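Local coordinates for putative snRNP Sm-like protein (Pyrococcus abyssi, PDB 1H64), which probably binds RNA as a subunit of a heptameric ring of Sm-like proteins, the archaeal counterpart of the spliceosomal snRNP core, at residues Ala45-Ile48 / Val53-Arg56. Sequence-based numbering, arbitrary orientation.
Sequences AEMI and VVKR
M47 meets V54 and K55 together, a worked example of how a β bulge resets the contacts of an antiparallel hairpin, here the one formed by strands 45-49 and 52-57 of the Sm fold. Two residues, V54 and K55, lie opposite the single M47, and V54 has a nearly helical psi of -8°. The backbone of M47 grips both: its N donates to K55 O (2.9 Å) from well above the carbonyl plane, whereas V54 N reaches M47 O at 2.9 Å in a nearly straight bond.

The thioether chain runs out from the strand with CG anti to the backbone N (chi1 172°), then bends at its last torsion. It crosses V54 at a slant, so that the V54 methyl CG2 packs against M47 CG and, at 3.7 Å, against M47 SD. K55 joins this group only at its root, CB lying 3.9 Å from M47 CB, before its bent chain leads off. M47 and K55 also pack on I20 and L18 of a neighbouring subunit, and F25 and F27 of strand 25-34 touch M47, which is buried in the assembled ring.

Across the sheet, E46, I48, V53 and R56 share the other face. E46 and R56 form a non-hydrogen-bonded pair whose aliphatic parts approach, CB of E46 to CG of R56, 4.1 Å; their charged groups do not touch, although opposite charges this near may attract weakly. V53 is the meeting point of this face: its CG1 approaches E46 CB, while its CG2 touches two partners from strand 45-49. One is the carboxylate oxygen E46 OE2, at 3.8 Å from V53 CG2. The other is the end of I48, whose CD1 presses unusually close to V53 CG2, at 3.3 Å.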
loop_
_atom_site.group_PDB
_atom_site.type_symbol
_atom_site.label_atom_id
_atom_site.label_comp_id
_atom_site.label_asym_id
_atom_site.label_seq_id
_atom_site.Cartn_x
_atom_site.Cartn_y
_atom_site.Cartn_z
ATOM N N ALA C 45 -13.374 12.657 21.909
ATOM C CA ALA C 45 -12.553 13.094 20.791
ATOM C C ALA C 45 -13.169 14.126 19.863
ATOM O O ALA C 45 -14.389 14.273 19.786
ATOM C CB ALA C 45 -12.123 11.867 19.957
ATOM N N GLU C 46 -12.286 14.804 19.138
ATOM C CA GLU C 46 -12.673 15.791 18.149
ATOM C C GLU C 46 -11.765 15.668 16.921
ATOM O O GLU C 46 -10.552 15.456 17.039
ATOM C CB GLU C 46 -12.593 17.203 18.742
ATOM C CG GLU C 46 -11.227 17.599 19.270
ATOM C CD GLU C 46 -11.317 18.528 20.478
ATOM O OE1 GLU C 46 -11.765 18.070 21.551
ATOM O OE2 GLU C 46 -10.943 19.710 20.355
ATOM N N MET C 47 -12.367 15.755 15.743
ATOM C CA MET C 47 -11.609 15.707 14.506
ATOM C C MET C 47 -11.269 17.150 14.162
ATOM O O MET C 47 -12.151 18.025 14.123
ATOM C CB MET C 47 -12.442 15.073 13.394
ATOM C CG MET C 47 -11.794 15.159 12.026
ATOM S SD MET C 47 -12.930 14.594 10.751
ATOM C CE MET C 47 -13.085 12.865 11.196
ATOM N N ILE C 48 -9.990 17.411 13.942
ATOM C CA ILE C 48 -9.536 18.750 13.613
ATOM C C ILE C 48 -9.092 18.825 12.157
ATOM O O ILE C 48 -8.309 17.991 11.698
ATOM C CB ILE C 48 -8.361 19.171 14.520
ATOM C CG1 ILE C 48 -8.820 19.187 15.985
ATOM C CG2 ILE C 48 -7.829 20.525 14.095
ATOM C CD1 ILE C 48 -10.015 20.074 16.247
ATOM N N VAL C 53 -12.521 22.346 14.747
ATOM C CA VAL C 53 -13.273 21.152 15.108
ATOM C C VAL C 53 -14.401 20.910 14.108
ATOM O O VAL C 53 -15.280 21.760 13.931
ATOM C CB VAL C 53 -13.875 21.305 16.523
ATOM C CG1 VAL C 53 -14.734 20.095 16.872
ATOM C CG2 VAL C 53 -12.759 21.495 17.535
ATOM N N VAL C 54 -14.395 19.752 13.459
ATOM C CA VAL C 54 -15.446 19.467 12.491
ATOM C C VAL C 54 -16.307 18.269 12.866
ATOM O O VAL C 54 -17.330 18.010 12.226
ATOM C CB VAL C 54 -14.861 19.290 11.065
ATOM C CG1 VAL C 54 -14.163 20.573 10.643
ATOM C CG2 VAL C 54 -13.894 18.111 11.022
ATOM N N LYS C 55 -15.902 17.555 13.915
ATOM C CA LYS C 55 -16.641 16.398 14.415
ATOM C C LYS C 55 -16.219 16.106 15.860
ATOM O O LYS C 55 -15.120 16.470 16.287
ATOM C CB LYS C 55 -16.370 15.150 13.557
ATOM C CG LYS C 55 -16.873 15.205 12.117
ATOM C CD LYS C 55 -18.256 14.571 11.944
ATOM C CE LYS C 55 -18.191 13.051 12.056
ATOM N NZ LYS C 55 -19.393 12.363 11.483
ATOM N N ARG C 56 -17.104 15.463 16.612
ATOM C CA ARG C 56 -16.806 15.089 17.986
ATOM C C ARG C 56 -17.306 13.682 18.185
ATOM O O ARG C 56 -18.299 13.268 17.579
ATOM C CB ARG C 56 -17.459 16.045 18.995
ATOM C CG ARG C 56 -16.687 17.341 19.154
ATOM C CD ARG C 56 -17.292 18.274 20.192
ATOM N NE ARG C 56 -16.624 19.571 20.158
ATOM C CZ ARG C 56 -17.123 20.690 20.669
ATOM N NH1 ARG C 56 -18.306 20.685 21.268
ATOM N NH2 ARG C 56 -16.447 21.822 20.556
#